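Side-chain contacts in fructuronate-tagaturonate epimerase UxaE from Cohnella laeviribosi in complex with 1 glycerol (Cohnella laeviribosi, PDB 6IL9), which probably interconverts fructuronate and tagaturonate by epimerisation, working as a zinc-bound TIM-barrel enzyme: residues A[124-129]-A[402-407]; A[159-164]-A[272-277]; A[267-272]-A[339-344]; A[303-308]-A[327-332]. One frame throughout, in Å; residues are numbered along the deposited sequence.

Interaction 1 of 4, residues A[124-129]-A[402-407]; sequences SIRELA and TAYYHV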
# COMPACT_ATOMS: atom_id res chain seq x y z
N SER A 124 1.88 -4.97 -3.87
CA SER A 124 2.70 -4.93 -5.08
C SER A 124 2.81 -6.32 -5.69
O SER A 124 2.56 -7.34 -5.05
CB SER A 124 4.11 -4.41 -4.77
OG SER A 124 4.85 -5.35 -4.01
N ILE A 125 3.22 -6.34 -6.97
CA ILE A 125 3.46 -7.60 -7.67
C ILE A 125 4.51 -8.42 -6.94
O ILE A 125 4.38 -9.64 -6.79
CB ILE A 125 3.88 -7.32 -9.13
CG1 ILE A 125 2.71 -6.72 -9.91
CG2 ILE A 125 4.36 -8.59 -9.80
CD1 ILE A 125 1.54 -7.67 -10.07
N ARG A 126 5.57 -7.76 -6.45
CA ARG A 126 6.60 -8.46 -5.68
C ARG A 126 6.04 -9.03 -4.38
O ARG A 126 6.36 -10.15 -4.00
CB ARG A 126 7.76 -7.51 -5.39
CG ARG A 126 8.76 -8.06 -4.37
CD ARG A 126 10.04 -7.26 -4.39
NE ARG A 126 10.67 -7.32 -5.70
CZ ARG A 126 11.29 -6.30 -6.28
NH1 ARG A 126 11.36 -5.13 -5.66
NH2 ARG A 126 11.84 -6.45 -7.48
N GLU A 127 5.20 -8.26 -3.68
CA GLU A 127 4.60 -8.76 -2.45
C GLU A 127 3.74 -9.99 -2.71
O GLU A 127 3.74 -10.93 -1.91
CB GLU A 127 3.77 -7.67 -1.79
CG GLU A 127 4.58 -6.70 -0.98
CD GLU A 127 3.78 -5.49 -0.54
OE1 GLU A 127 3.13 -4.84 -1.41
OE2 GLU A 127 3.79 -5.18 0.67
N LEU A 128 2.97 -9.99 -3.80
CA LEU A 128 2.20 -11.18 -4.15
C LEU A 128 3.12 -12.37 -4.39
O LEU A 128 2.85 -13.48 -3.92
CB LEU A 128 1.35 -10.92 -5.39
CG LEU A 128 0.27 -9.85 -5.28
CD1 LEU A 128 -0.42 -9.68 -6.63
CD2 LEU A 128 -0.73 -10.20 -4.18
N ALA A 129 4.21 -12.15 -5.12
CA ALA A 129 5.13 -13.24 -5.45
C ALA A 129 5.83 -13.78 -4.20
O ALA A 129 6.01 -15.00 -4.07
CB ALA A 129 6.15 -12.76 -6.48
N THR A 402 17.81 -8.62 0.98
CA THR A 402 18.36 -7.33 0.58
C THR A 402 18.47 -7.19 -0.93
O THR A 402 18.64 -6.08 -1.43
CB THR A 402 19.73 -7.09 1.22
OG1 THR A 402 20.68 -8.05 0.72
CG2 THR A 402 19.65 -7.21 2.73
N ALA A 403 18.37 -8.30 -1.68
CA ALA A 403 18.32 -8.21 -3.13
C ALA A 403 17.04 -7.56 -3.63
O ALA A 403 17.02 -7.03 -4.75
CB ALA A 403 18.48 -9.61 -3.74
N TYR A 404 15.97 -7.56 -2.82
CA TYR A 404 14.66 -7.03 -3.21
C TYR A 404 14.34 -5.67 -2.62
O TYR A 404 13.50 -4.95 -3.17
CB TYR A 404 13.55 -7.99 -2.76
CG TYR A 404 13.52 -9.29 -3.51
CD1 TYR A 404 13.00 -9.36 -4.79
CD2 TYR A 404 13.99 -10.46 -2.93
CE1 TYR A 404 12.96 -10.55 -5.49
CE2 TYR A 404 13.95 -11.65 -3.62
CZ TYR A 404 13.44 -11.69 -4.90
OH TYR A 404 13.40 -12.88 -5.59
N TYR A 405 14.95 -5.31 -1.50
CA TYR A 405 14.70 -4.04 -0.84
C TYR A 405 16.03 -3.42 -0.49
O TYR A 405 16.91 -4.10 0.05
CB TYR A 405 13.85 -4.24 0.41
CG TYR A 405 12.47 -4.78 0.09
CD1 TYR A 405 11.43 -3.92 -0.20
CD2 TYR A 405 12.23 -6.14 0.04
CE1 TYR A 405 10.18 -4.40 -0.52
CE2 TYR A 405 10.97 -6.64 -0.27
CZ TYR A 405 9.95 -5.75 -0.56
OH TYR A 405 8.68 -6.20 -0.88
N HIS A 406 16.20 -2.14 -0.81
CA HIS A 406 17.46 -1.45 -0.54
C HIS A 406 17.43 -0.92 0.89
O HIS A 406 16.63 -0.03 1.21
CB HIS A 406 17.70 -0.31 -1.52
CG HIS A 406 18.93 0.49 -1.20
ND1 HIS A 406 20.20 0.06 -1.54
CD2 HIS A 406 19.10 1.65 -0.52
CE1 HIS A 406 21.09 0.94 -1.11
NE2 HIS A 406 20.45 1.91 -0.49
N VAL A 407 18.29 -1.46 1.75
CA VAL A 407 18.40 -1.02 3.13
C VAL A 407 19.88 -0.91 3.50
O VAL A 407 20.75 -1.53 2.88
CB VAL A 407 17.69 -1.99 4.10
CG1 VAL A 407 16.17 -1.99 3.85
CG2 VAL A 407 18.25 -3.42 3.96
O HOH W 1 7.08 -4.31 -2.48
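The phenol oxygen of Tyr405 has two polar partners: Tyr405 OH hydrogen-bonds to Tyr442 OH and, at 2.9 Å, to a water. That water is itself 2.9 Å from Ser124 OG, so one water links the loop 402-407 to the start of helix 125-131. From the facing segment, Arg126 CD (3.9 Å) and Glu127 CG (4.1 Å) also approach Tyr405 OH. No direct hydrogen bond joins the two segments.

Arg126 makes the widest contact. A bend at its third torsion (chi3 -61°) brings the guanidinium to the edge of the Tyr404 ring, crossing it at an angle, with Arg126 NE 3.2 Å from Tyr404 CD1. The two planes are 55° apart, so this is no stack; Tyr404 CB lies over one guanidinium face. Arg126 NH1 comes 3.3 Å from Tyr404 O, but the angle is too poor for a hydrogen bond. An alanine here is likely to leave the Tyr404 ring edge without its neighbour and to open a gap beside the Tyr405 hydroxyl.

Ser124 and Glu127 form a capping box: Glu127 N donates to Ser124 OG (2.9 Å), and Ser124 N donates to Glu127 OE1 (2.8 Å, 165°) on its anti lone pair. A salt bridge from Glu127 OE2 to Arg99 further fixes that carboxylate.

The capped helix packs through Ile125 and Leu128 on helix 135-149, while the loop following helix 384-402 leans through Tyr405 on Ile440 of helix 432-440.

Interaction 2 of 4, residues A[159-164]-A[272-277]; sequences GDHLKK and IDETLT. With ZN (zinc ion), chain C.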
# COMPACT_ATOMS: atom_id res chain seq x y z
N GLY A 159 -3.57 -1.29 -7.32
CA GLY A 159 -2.60 -2.16 -7.96
C GLY A 159 -1.26 -1.47 -7.89
O GLY A 159 -0.95 -0.62 -8.72
N ASP A 160 -0.47 -1.82 -6.89
CA ASP A 160 0.70 -1.04 -6.51
C ASP A 160 1.91 -1.48 -7.33
O ASP A 160 2.08 -2.67 -7.60
CB ASP A 160 0.96 -1.22 -5.02
CG ASP A 160 2.09 -0.36 -4.51
OD1 ASP A 160 2.38 0.69 -5.12
OD2 ASP A 160 2.70 -0.75 -3.49
N HIS A 161 2.73 -0.51 -7.73
CA HIS A 161 4.01 -0.78 -8.40
C HIS A 161 3.86 -1.66 -9.63
O HIS A 161 4.63 -2.60 -9.84
CB HIS A 161 4.99 -1.44 -7.44
CG HIS A 161 5.84 -0.47 -6.69
ND1 HIS A 161 6.80 0.30 -7.30
CD2 HIS A 161 5.88 -0.16 -5.37
CE1 HIS A 161 7.38 1.06 -6.39
NE2 HIS A 161 6.85 0.79 -5.21
N LEU A 162 2.87 -1.34 -10.46
CA LEU A 162 2.68 -2.07 -11.71
C LEU A 162 3.66 -1.59 -12.77
O LEU A 162 3.91 -0.39 -12.93
CB LEU A 162 1.25 -1.91 -12.22
CG LEU A 162 0.08 -2.24 -11.29
CD1 LEU A 162 -1.23 -1.87 -11.97
CD2 LEU A 162 0.07 -3.70 -10.88
N LYS A 163 4.22 -2.55 -13.52
CA LYS A 163 5.21 -2.29 -14.56
C LYS A 163 4.83 -2.91 -15.90
O LYS A 163 5.12 -2.33 -16.94
CB LYS A 163 6.59 -2.84 -14.14
CG LYS A 163 7.20 -2.18 -12.91
CD LYS A 163 8.55 -2.82 -12.55
CE LYS A 163 8.85 -2.67 -11.05
NZ LYS A 163 9.35 -3.94 -10.43
N LYS A 164 4.20 -4.08 -15.88
CA LYS A 164 3.94 -4.84 -17.10
C LYS A 164 2.49 -4.67 -17.51
O LYS A 164 1.59 -4.65 -16.66
CB LYS A 164 4.27 -6.32 -16.89
CG LYS A 164 5.70 -6.58 -16.49
CD LYS A 164 6.08 -8.03 -16.74
CE LYS A 164 7.59 -8.20 -16.86
NZ LYS A 164 8.21 -7.20 -17.78
N ILE A 272 7.69 7.37 -9.42
CA ILE A 272 9.09 7.42 -9.80
C ILE A 272 9.91 7.49 -8.52
O ILE A 272 10.98 8.12 -8.48
CB ILE A 272 9.38 8.61 -10.73
CG1 ILE A 272 8.88 9.93 -10.13
CG2 ILE A 272 8.74 8.40 -12.11
CD1 ILE A 272 9.10 11.12 -10.99
N ASP A 273 9.42 6.83 -7.46
CA ASP A 273 10.05 6.93 -6.14
C ASP A 273 11.15 5.90 -5.93
O ASP A 273 11.92 6.04 -4.97
CB ASP A 273 9.01 6.79 -5.03
CG ASP A 273 8.37 5.43 -5.01
OD1 ASP A 273 7.46 5.18 -5.83
OD2 ASP A 273 8.78 4.61 -4.16
N GLU A 274 11.24 4.88 -6.78
CA GLU A 274 12.33 3.90 -6.70
C GLU A 274 13.41 4.20 -7.74
O GLU A 274 13.91 3.30 -8.42
CB GLU A 274 11.78 2.49 -6.86
CG GLU A 274 10.55 2.24 -5.99
CD GLU A 274 10.53 0.87 -5.35
OE1 GLU A 274 10.46 -0.13 -6.09
OE2 GLU A 274 10.56 0.79 -4.10
N THR A 275 13.77 5.47 -7.86
CA THR A 275 14.85 5.95 -8.72
C THR A 275 16.12 6.10 -7.89
O THR A 275 16.07 6.30 -6.67
CB THR A 275 14.46 7.29 -9.36
OG1 THR A 275 13.32 7.09 -10.21
CG2 THR A 275 15.57 7.86 -10.21
N LEU A 276 17.28 5.97 -8.55
CA LEU A 276 18.53 6.24 -7.84
C LEU A 276 18.75 7.74 -7.65
O LEU A 276 19.34 8.15 -6.64
CB LEU A 276 19.71 5.61 -8.58
CG LEU A 276 21.05 5.68 -7.83
CD1 LEU A 276 21.01 4.81 -6.57
CD2 LEU A 276 22.20 5.29 -8.73
N THR A 277 18.29 8.56 -8.58
CA THR A 277 18.44 9.99 -8.37
C THR A 277 17.16 10.58 -7.77
O THR A 277 16.06 10.18 -8.15
CB THR A 277 18.76 10.71 -9.69
ZN ZN C . 7.07 2.93 -4.21
O HOH W 2 7.76 1.78 -2.34
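This is a metal-mediated contact at the C-terminal end of the barrel strands, where TIM barrels carry their active sites, so probably here too: His161, at the corner where strand 156-162 turns, and Asp273, in the loop after strand 267-271, meet through one zinc ion. The evidence is the pair of metal bonds, His161 NE2 to zinc at 2.4 Å and Asp273 OD2 to zinc at 2.4 Å, while no hydrogen bond runs directly between the segments. A water is a further ligand, 2.3 Å from the zinc, and it lies in the plane of the His161 ring, at its edge. His343 supplies the remaining protein ligand. Asp273 OD1 is also near, 2.8 Å from the zinc, so the carboxylate approaches with both oxygens, one longer than the other.

Second-shell bonds position both ligands. His161 ND1 bonds to Asp182 OD2, which fixes the rotation of the imidazole, and Asp273 OD1 is hydrogen-bonded by Ser271 OG. Glu274 adds the direct touch: bent at its second torsion, it brings Glu274 OE1 3.3 Å from His161 CE1, the carboxylate and ring planes standing 45° apart. The zinc-bound water gives Glu274 OE2 a weak hydrogen bond of 3.5 Å.

Beyond the metal, strand 156-162 pairs with strand 178-182 and rests through Leu162 on helix 165-173, whereas Thr275, Leu276 and Thr277 touch helix 189-193.

Interaction 3 of 4, residues A[267-272]-A[339-344]; sequences DFEISI and KLSIHS. With ZN (zinc ion), chain C.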
# COMPACT_ATOMS: atom_id res chain seq x y z
N ASP A 267 -8.18 5.93 -10.35
CA ASP A 267 -7.20 6.89 -9.83
C ASP A 267 -5.83 6.43 -10.28
O ASP A 267 -5.38 5.34 -9.89
CB ASP A 267 -7.30 6.97 -8.31
CG ASP A 267 -8.58 7.62 -7.83
OD1 ASP A 267 -9.13 8.50 -8.55
OD2 ASP A 267 -9.04 7.26 -6.74
N PHE A 268 -5.17 7.25 -11.09
CA PHE A 268 -3.92 6.89 -11.76
C PHE A 268 -2.77 7.55 -11.01
O PHE A 268 -2.67 8.78 -10.99
CB PHE A 268 -4.00 7.37 -13.21
CG PHE A 268 -2.82 7.00 -14.07
CD1 PHE A 268 -2.30 5.72 -14.09
CD2 PHE A 268 -2.27 7.96 -14.93
CE1 PHE A 268 -1.22 5.39 -14.92
CE2 PHE A 268 -1.20 7.65 -15.77
CZ PHE A 268 -0.68 6.36 -15.76
N GLU A 269 -1.92 6.74 -10.37
CA GLU A 269 -0.75 7.25 -9.66
C GLU A 269 0.49 7.01 -10.50
O GLU A 269 0.68 5.91 -11.02
CB GLU A 269 -0.57 6.58 -8.29
CG GLU A 269 0.79 6.91 -7.68
CD GLU A 269 0.89 6.59 -6.21
OE1 GLU A 269 1.61 5.62 -5.88
OE2 GLU A 269 0.28 7.30 -5.38
N ILE A 270 1.32 8.04 -10.65
CA ILE A 270 2.59 7.90 -11.35
C ILE A 270 3.68 7.80 -10.30
O ILE A 270 3.82 8.67 -9.44
CB ILE A 270 2.83 9.08 -12.31
CG1 ILE A 270 1.80 9.00 -13.45
CG2 ILE A 270 4.25 9.02 -12.86
CD1 ILE A 270 1.53 10.32 -14.10
N SER A 271 4.46 6.72 -10.36
CA SER A 271 5.46 6.43 -9.34
C SER A 271 6.84 6.51 -9.97
O SER A 271 7.13 5.81 -10.96
CB SER A 271 5.20 5.07 -8.70
OG SER A 271 6.39 4.48 -8.21
N ILE A 272 7.69 7.37 -9.42
CA ILE A 272 9.09 7.42 -9.80
C ILE A 272 9.91 7.49 -8.52
O ILE A 272 10.98 8.12 -8.48
CB ILE A 272 9.38 8.61 -10.73
CG1 ILE A 272 8.88 9.93 -10.13
CG2 ILE A 272 8.74 8.40 -12.11
CD1 ILE A 272 9.10 11.12 -10.99
N LYS A 339 -2.29 15.02 -6.31
CA LYS A 339 -1.75 15.01 -4.95
C LYS A 339 -0.34 14.44 -4.94
O LYS A 339 0.01 13.59 -5.76
CB LYS A 339 -2.61 14.14 -4.02
CG LYS A 339 -4.10 14.37 -4.12
CD LYS A 339 -4.82 13.69 -2.97
CE LYS A 339 -4.68 12.18 -3.00
NZ LYS A 339 -5.61 11.54 -2.00
N LEU A 340 0.46 14.87 -3.96
CA LEU A 340 1.71 14.18 -3.69
C LEU A 340 1.44 12.84 -3.02
O LEU A 340 0.57 12.72 -2.16
CB LEU A 340 2.60 15.02 -2.77
CG LEU A 340 3.17 16.31 -3.34
CD1 LEU A 340 4.07 16.94 -2.27
CD2 LEU A 340 3.94 16.03 -4.61
N SER A 341 2.22 11.84 -3.43
CA SER A 341 2.14 10.49 -2.86
C SER A 341 3.46 10.16 -2.18
O SER A 341 4.53 10.32 -2.78
CB SER A 341 1.83 9.47 -3.95
OG SER A 341 1.66 8.19 -3.37
N ILE A 342 3.37 9.69 -0.94
CA ILE A 342 4.54 9.34 -0.13
C ILE A 342 4.64 7.83 -0.07
O ILE A 342 3.85 7.18 0.63
CB ILE A 342 4.45 9.93 1.29
CG1 ILE A 342 3.95 11.38 1.28
CG2 ILE A 342 5.80 9.78 2.01
CD1 ILE A 342 4.87 12.35 0.60
N HIS A 343 5.62 7.25 -0.77
CA HIS A 343 5.87 5.82 -0.67
C HIS A 343 6.85 5.52 0.46
O HIS A 343 7.53 6.41 0.98
CB HIS A 343 6.38 5.29 -2.00
CG HIS A 343 5.31 5.20 -3.04
ND1 HIS A 343 5.20 4.16 -3.93
CD2 HIS A 343 4.26 6.02 -3.30
CE1 HIS A 343 4.16 4.35 -4.72
NE2 HIS A 343 3.58 5.47 -4.36
N SER A 344 6.90 4.24 0.85
CA SER A 344 7.65 3.83 2.05
C SER A 344 7.31 4.76 3.22
O SER A 344 8.19 5.18 3.98
CB SER A 344 9.15 3.82 1.79
OG SER A 344 9.46 3.00 0.68
ZN ZN C . 7.07 2.93 -4.21
O HOH W 2 7.76 1.78 -2.34
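Glu269 reaches through the barrel interior past strand 300-302 toward Ser341 and His343, and its chain can be followed outward. CB points at strand 339-342, and CG stands opposite the backbone N (chi1 169°); beyond it the chain stays extended, which spans the 8.1 Å between Glu269 CA and Ser341 CA. Neither CB nor CG comes close to the facing segment. CD is the first atom to arrive, 3.3 Å from Ser341 OG, and it lies at the edge of the His343 ring, in its plane.

The two oxygens then part. OE1 receives the N-H of His343 in a very short bond as modelled (NE2 to OE1 2.5 Å, N-H...O 144°), and also forms a salt bridge with Lys366 NZ. OE2 takes the hydroxyl of Ser341 (OG to OE2 2.6 Å) from above the carboxylate plane, 43° out of it, and has Ser300 OG as another partner. Both buried oxygens are thus doubly held. With NE2 on Glu269, ND1 of His343 binds the zinc ion at 2.3 Å, which makes Glu269 a second-shell residue. A leucine in its place would probably leave His343 NE2 and the Ser341 hydroxyl without this acceptor and Lys366 with one carboxylate fewer, and hold the ring's orientation less firmly, its zinc bond remaining. Ser271 stands beside the same ring, with Ser271 OG 4.1 Å from His343 CE1, and hydrogen-bonds to Asp273.

In the closed sheet, strand 300-302 lies between the two strands and touches Ser341 and His343, with strands 178-182 and 363-367 next in the sheet beyond them.

Interaction 4 of 4, residues A[303-308]-A[327-332]; sequences PRFIGE and AVHAAI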
# COMPACT_ATOMS: atom_id res chain seq x y z
N PRO A 303 7.18 11.28 -6.18
CA PRO A 303 8.57 11.55 -6.52
C PRO A 303 9.50 10.81 -5.56
O PRO A 303 9.08 10.24 -4.56
CB PRO A 303 8.70 13.06 -6.37
CG PRO A 303 7.67 13.41 -5.34
CD PRO A 303 6.56 12.41 -5.46
N ARG A 304 10.78 10.80 -5.92
CA ARG A 304 11.82 10.39 -4.98
C ARG A 304 12.31 11.66 -4.30
O ARG A 304 12.88 12.55 -4.94
CB ARG A 304 12.98 9.68 -5.67
CG ARG A 304 14.21 9.65 -4.76
CD ARG A 304 14.92 8.33 -4.79
NE ARG A 304 16.28 8.46 -4.28
CZ ARG A 304 16.66 8.09 -3.07
NH1 ARG A 304 15.76 7.56 -2.24
NH2 ARG A 304 17.91 8.24 -2.67
N PHE A 305 12.03 11.77 -3.00
CA PHE A 305 12.42 12.95 -2.25
C PHE A 305 13.90 12.93 -1.90
O PHE A 305 14.53 11.88 -1.80
CB PHE A 305 11.59 13.07 -0.97
CG PHE A 305 10.10 13.21 -1.20
CD1 PHE A 305 9.58 14.41 -1.64
CD2 PHE A 305 9.24 12.16 -0.94
CE1 PHE A 305 8.23 14.55 -1.85
CE2 PHE A 305 7.87 12.29 -1.15
CZ PHE A 305 7.37 13.49 -1.61
N ILE A 306 14.46 14.13 -1.72
CA ILE A 306 15.82 14.26 -1.21
C ILE A 306 15.95 13.50 0.11
O ILE A 306 15.03 13.48 0.92
CB ILE A 306 16.18 15.75 -1.08
CG1 ILE A 306 17.67 15.89 -0.84
CG2 ILE A 306 15.36 16.41 0.02
CD1 ILE A 306 18.49 15.58 -2.06
N GLY A 307 17.09 12.84 0.30
CA GLY A 307 17.27 11.96 1.45
C GLY A 307 16.89 10.53 1.13
O GLY A 307 16.87 10.11 -0.03
N GLU A 308 16.59 9.75 2.18
CA GLU A 308 16.20 8.36 1.97
C GLU A 308 14.95 8.01 2.77
O GLU A 308 14.81 8.40 3.94
CB GLU A 308 17.31 7.39 2.36
CG GLU A 308 18.60 7.60 1.61
CD GLU A 308 19.64 6.57 2.03
OE1 GLU A 308 19.33 5.37 1.93
OE2 GLU A 308 20.73 6.98 2.46
N ALA A 327 8.13 21.98 -0.10
CA ALA A 327 7.35 23.18 -0.37
C ALA A 327 7.10 23.36 -1.86
O ALA A 327 5.97 23.64 -2.29
CB ALA A 327 8.05 24.41 0.21
N VAL A 328 8.14 23.17 -2.68
CA VAL A 328 8.00 23.33 -4.13
C VAL A 328 7.21 22.16 -4.72
O VAL A 328 6.32 22.36 -5.56
CB VAL A 328 9.38 23.47 -4.79
CG1 VAL A 328 9.19 23.91 -6.24
CG2 VAL A 328 10.21 24.49 -4.03
N HIS A 329 7.55 20.93 -4.32
CA HIS A 329 6.82 19.75 -4.79
C HIS A 329 5.33 19.91 -4.55
O HIS A 329 4.50 19.61 -5.42
CB HIS A 329 7.30 18.49 -4.08
CG HIS A 329 8.62 17.97 -4.55
ND1 HIS A 329 8.92 17.77 -5.88
CD2 HIS A 329 9.72 17.58 -3.86
CE1 HIS A 329 10.14 17.29 -5.99
NE2 HIS A 329 10.65 17.17 -4.78
N ALA A 330 4.96 20.37 -3.34
CA ALA A 330 3.55 20.53 -3.00
C ALA A 330 2.90 21.63 -3.82
O ALA A 330 1.72 21.52 -4.19
CB ALA A 330 3.39 20.85 -1.51
N ALA A 331 3.64 22.70 -4.11
CA ALA A 331 3.10 23.78 -4.93
C ALA A 331 2.86 23.32 -6.37
O ALA A 331 1.88 23.73 -7.00
CB ALA A 331 4.06 24.98 -4.91
N ILE A 332 3.76 22.47 -6.89
CA ILE A 332 3.58 21.93 -8.23
C ILE A 332 2.33 21.06 -8.29
O ILE A 332 1.52 21.17 -9.23
CB ILE A 332 4.82 21.13 -8.66
CG1 ILE A 332 6.01 22.07 -8.79
CG2 ILE A 332 4.55 20.35 -9.96
CD1 ILE A 332 7.35 21.33 -8.74
O HOH W 3 12.62 16.43 -2.34
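Phe305 and His329 make the close part of this contact, an offset edge-to-face (T-shaped) pair in which the edge of Phe305 is directed at the face of His329. Ring centroids 5.6 Å apart and planes at 79° establish the geometry. A single histidine carbon does the touching: His329 CD2 lies 3.9 Å from Phe305 CD1 and equally far from CE1, near the plane of the phenyl ring.

Elsewhere the fit is looser. Pro303 CB only approaches His329 CE1, at 4.5 Å, and a water occupies the space beside the rings. It accepts from Ile306 N at 3.0 Å and lies 3.2 Å from His329 NE2, within the planes of both rings. The loop backbone thus reaches the helix through one bound water rather than by a direct bond. On its other nitrogen, His329 ND1 is hydrogen-bonded to His284 ND1, so each imidazole nitrogen has a partner and the ring is fixed in its rotation. Phe322 adds another edge-to-face neighbour to Phe305.

The segments belong to one beta-alpha-beta crossover of the TIM barrel: strand 300-302 leads into the loop, helix 319-336 returns, and the parallel strand 339-342 follows.

The contacts gather round the eight-stranded TIM barrel; 402-407 comes after its last strand. Interactions 2 and 3 lie closest, centres about 9 Å apart; they share Ile272, the zinc ion and its water, and their segments alternate along the chain. Interaction 1, its centre about 12 Å from that of interaction 2, spans all the others in sequence and touches 159-164 through Ser124 and Ile125. The centre of interaction 4 is about 12 Å from that of interaction 3 and 24 Å from that of interaction 1; Phe305 and His329 pack against strand 339-342, which His343 directly follows. Sequence-distant ligands thus meet at one metal, with the loop-helix pair of interaction 4 and the capped helix of interaction 1 nearby.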